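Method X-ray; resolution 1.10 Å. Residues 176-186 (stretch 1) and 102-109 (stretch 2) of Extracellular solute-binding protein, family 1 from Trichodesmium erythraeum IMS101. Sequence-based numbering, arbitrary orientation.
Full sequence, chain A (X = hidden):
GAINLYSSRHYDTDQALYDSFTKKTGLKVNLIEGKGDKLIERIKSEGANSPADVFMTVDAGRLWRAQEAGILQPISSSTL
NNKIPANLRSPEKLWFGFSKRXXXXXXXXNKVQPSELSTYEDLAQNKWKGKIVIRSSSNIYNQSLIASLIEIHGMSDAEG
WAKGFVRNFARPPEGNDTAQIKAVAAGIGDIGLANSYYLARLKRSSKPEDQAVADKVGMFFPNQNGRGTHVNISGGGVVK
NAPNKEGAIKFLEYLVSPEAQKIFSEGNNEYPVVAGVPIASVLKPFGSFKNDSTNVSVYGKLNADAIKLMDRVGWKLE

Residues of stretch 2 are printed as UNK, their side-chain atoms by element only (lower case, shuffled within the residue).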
# COMPACT_ATOMS: atom_id res chain seq x y z
N ASN A 176 -3.20 -13.02 -7.57
CA ASN A 176 -3.06 -11.75 -6.85
C ASN A 176 -3.16 -11.96 -5.34
O ASN A 176 -3.09 -13.10 -4.85
CB ASN A 176 -4.07 -10.75 -7.42
CG ASN A 176 -5.50 -11.17 -7.22
OD1 ASN A 176 -5.80 -12.05 -6.43
ND2 ASN A 176 -6.40 -10.54 -7.98
N ASP A 177 -3.26 -10.88 -4.56
CA ASP A 177 -3.28 -11.04 -3.11
C ASP A 177 -4.51 -11.82 -2.65
O ASP A 177 -4.44 -12.66 -1.77
CB ASP A 177 -3.24 -9.69 -2.36
CG ASP A 177 -1.84 -9.17 -2.03
OD1 ASP A 177 -0.83 -9.69 -2.58
OD2 ASP A 177 -1.77 -8.23 -1.21
N THR A 178 -5.66 -11.50 -3.26
CA THR A 178 -6.90 -12.20 -2.92
C THR A 178 -6.78 -13.71 -3.19
O THR A 178 -7.29 -14.54 -2.42
CB THR A 178 -8.06 -11.57 -3.71
OG1 THR A 178 -8.18 -10.20 -3.31
CG2 THR A 178 -9.36 -12.32 -3.52
N ALA A 179 -6.10 -14.06 -4.27
CA ALA A 179 -5.86 -15.47 -4.58
C ALA A 179 -5.05 -16.15 -3.48
O ALA A 179 -5.27 -17.33 -3.20
CB ALA A 179 -5.19 -15.63 -5.93
N GLN A 180 -4.12 -15.41 -2.85
CA GLN A 180 -3.35 -16.03 -1.76
C GLN A 180 -4.25 -16.30 -0.56
O GLN A 180 -4.16 -17.34 0.08
CB GLN A 180 -2.14 -15.17 -1.37
CG GLN A 180 -1.30 -14.67 -2.52
CD GLN A 180 -0.94 -15.70 -3.54
OE1 GLN A 180 -0.48 -16.79 -3.21
NE2 GLN A 180 -1.15 -15.35 -4.81
N ILE A 181 -5.13 -15.34 -0.25
CA ILE A 181 -6.07 -15.52 0.85
C ILE A 181 -6.96 -16.75 0.59
O ILE A 181 -7.18 -17.58 1.50
CB ILE A 181 -6.92 -14.25 1.07
CG1 ILE A 181 -6.01 -13.07 1.48
CG2 ILE A 181 -8.00 -14.49 2.10
CD1 ILE A 181 -6.70 -11.73 1.51
N LYS A 182 -7.47 -16.87 -0.64
CA LYS A 182 -8.31 -18.01 -0.97
C LYS A 182 -7.51 -19.33 -0.85
O LYS A 182 -8.06 -20.36 -0.42
CB LYS A 182 -8.92 -17.84 -2.34
CG LYS A 182 -9.96 -16.73 -2.39
CD LYS A 182 -10.54 -16.51 -3.79
CE LYS A 182 -11.57 -15.40 -3.90
NZ LYS A 182 -11.98 -15.20 -5.33
N ALA A 183 -6.23 -19.33 -1.23
CA ALA A 183 -5.39 -20.52 -1.15
C ALA A 183 -5.14 -20.90 0.30
O ALA A 183 -5.10 -22.09 0.64
CB ALA A 183 -4.08 -20.30 -1.91
N VAL A 184 -4.97 -19.92 1.17
CA VAL A 184 -4.83 -20.19 2.61
C VAL A 184 -6.12 -20.81 3.18
O VAL A 184 -6.07 -21.83 3.87
CB VAL A 184 -4.44 -18.91 3.37
CG1 VAL A 184 -4.53 -19.10 4.87
CG2 VAL A 184 -3.03 -18.47 2.98
N ALA A 185 -7.27 -20.25 2.84
CA ALA A 185 -8.56 -20.79 3.27
C ALA A 185 -8.74 -22.23 2.79
O ALA A 185 -9.28 -23.07 3.53
CB ALA A 185 -9.72 -19.94 2.75
N ALA A 186 -8.31 -22.51 1.56
CA ALA A 186 -8.51 -23.84 0.93
C ALA A 186 -7.49 -24.89 1.35
O ALA A 186 -7.61 -26.04 0.96
CB ALA A 186 -8.46 -23.71 -0.57
N UNK A 102 -1.44 -2.34 5.47
CA UNK A 102 -0.39 -3.15 6.12
C UNK A 102 -0.20 -4.44 5.35
O UNK A 102 -1.17 -5.04 4.90
c UNK A 102 -0.77 -3.47 7.56
N UNK A 103 1.06 -4.86 5.18
CA UNK A 103 1.33 -6.15 4.54
C UNK A 103 1.53 -7.16 5.66
O UNK A 103 2.50 -7.08 6.42
n UNK A 103 2.98 -7.95 0.22
c UNK A 103 2.49 -6.07 3.54
c UNK A 103 3.13 -6.91 1.23
n UNK A 103 1.78 -9.17 -1.34
c UNK A 103 2.54 -7.27 2.59
n UNK A 103 0.72 -7.52 -0.16
c UNK A 103 1.83 -8.20 -0.42
N UNK A 104 0.56 -8.06 5.78
CA UNK A 104 0.37 -8.89 6.96
C UNK A 104 0.47 -10.36 6.64
O UNK A 104 0.43 -10.76 5.48
c UNK A 104 -1.00 -7.09 8.04
c UNK A 104 -2.14 -8.92 6.72
c UNK A 104 -0.97 -8.56 7.63
N UNK A 105 0.54 -11.16 7.72
CA UNK A 105 0.47 -12.62 7.58
C UNK A 105 -0.99 -13.03 7.67
O UNK A 105 -1.68 -12.79 8.68
c UNK A 105 2.79 -13.02 8.49
c UNK A 105 3.64 -13.42 9.67
c UNK A 105 1.11 -14.86 8.51
c UNK A 105 1.30 -13.34 8.63
N UNK A 106 -1.49 -13.62 6.59
CA UNK A 106 -2.83 -14.23 6.54
C UNK A 106 -2.65 -15.70 6.92
O UNK A 106 -1.75 -16.37 6.37
c UNK A 106 -3.40 -14.13 5.13
c UNK A 106 -3.52 -12.70 4.61
s UNK A 106 -4.76 -11.75 5.53
c UNK A 106 -4.67 -10.17 4.66
N UNK A 107 -3.46 -16.20 7.86
CA UNK A 107 -3.25 -17.56 8.35
C UNK A 107 -4.55 -18.35 8.39
O UNK A 107 -5.63 -17.82 8.63
o UNK A 107 -5.49 -15.09 13.94
c UNK A 107 -4.91 -17.06 12.70
c UNK A 107 -3.95 -14.96 12.12
c UNK A 107 -2.59 -17.59 9.73
c UNK A 107 -3.25 -15.57 11.10
c UNK A 107 -4.20 -17.68 11.69
c UNK A 107 -3.35 -16.93 10.85
c UNK A 107 -4.79 -15.70 12.93
N UNK A 108 -4.44 -19.64 8.09
CA UNK A 108 -5.59 -20.55 8.18
C UNK A 108 -5.89 -20.78 9.66
O UNK A 108 -5.06 -21.33 10.39
n UNK A 108 -7.14 -22.89 6.37
o UNK A 108 -6.73 -23.40 8.51
c UNK A 108 -6.44 -22.79 7.49
c UNK A 108 -5.28 -21.84 7.46
N UNK A 109 -7.08 -20.39 10.10
CA UNK A 109 -7.43 -20.46 11.51
C UNK A 109 -7.48 -21.89 12.07
O UNK A 109 -7.22 -22.11 13.25
c UNK A 109 -10.00 -17.60 12.09
c UNK A 109 -8.72 -18.24 11.57
c UNK A 109 -9.94 -16.09 11.97
n UNK A 109 -11.09 -15.39 12.63
c UNK A 109 -8.76 -19.75 11.79

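Position 102 carries a single side-chain carbon, bonded to CA and out of reach of stretch 1. One carbon and nothing beyond it defines Ala102, which makes no contact here.

Position 103 has three carbons in a row, then a nitrogen, then a carbon bearing two more nitrogens, and these terminal nitrogens meet the carboxylate of Asp177. That planar end group is a guanidinium, so the residue is Arg103. Its CA-to-CB bond points sideways, yet the extended chain (chi1 to chi3 all t) brings its end to Asp177. NH1 of Arg103 donates to OD2 of Asp177 at 2.8 Å (168° at the hydrogen), and NH2 of Arg103 donates to OD1 of Asp177 at 2.9 Å (174°). Two nearly straight bonds, with OD2 near the guanidinium plane at its edge, describe a bidentate salt bridge.

Position 104 shows three carbons, one carrying the other two, out of reach of the helix: a beta-branched valine, Val104. Position 105 has four carbons, forked at the first, with one arm two carbons long, likewise too distant for contact. This is Ile105.

At position 106 the side chain is unbranched: two carbons, a sulfur and a terminal carbon, with a carbon packed on Ile181. The thioether identifies Met106. Its CA-to-CB bond points toward the helix, and its CG lies 4.0 Å from CG1 of Ile181, an apolar contact between buried side chains.

Position 107 bears one carbon followed by a six-carbon ring with one oxygen, while its backbone meets Val184; hence Tyr107. Its CA-to-CB bond points away from the helix, and C of Tyr107 is 3.6 Å from CG1 of Val184.

Position 108 has two carbons, the second carrying one oxygen and one nitrogen, and the nitrogen meets the carbonyl of Val184. The short carboxamide gives Asn108. Its ND2 donates to O of Val184 at 2.9 Å and 164°, while its CB packs 3.8 Å from CG1 of Val184.

Position 109 has four carbons in a row ending in nitrogen, the end leading away from the helix: Lys109, exposed.

Met106 and Asn108, two residues apart, both direct CA-to-CB toward the helix; Arg103 starts sideways and reaches Asp177 with the end of its long side chain. The helix and strand run in similar directions, 26° apart, and approach to 7.4 Å between axes, so helix residues three or four apart meet strand residues two or three apart, in the same N-to-C order. CA atoms close from 6.7 Å at Ile181 and Met106 to 5.6 Å at Val184 and Asn108. Charge pairing at one end and an amide-to-carbonyl bond at the other flank the apolar middle, and 338 Å² is buried in all.

Stretch 2 102-109: ARVIMYNK
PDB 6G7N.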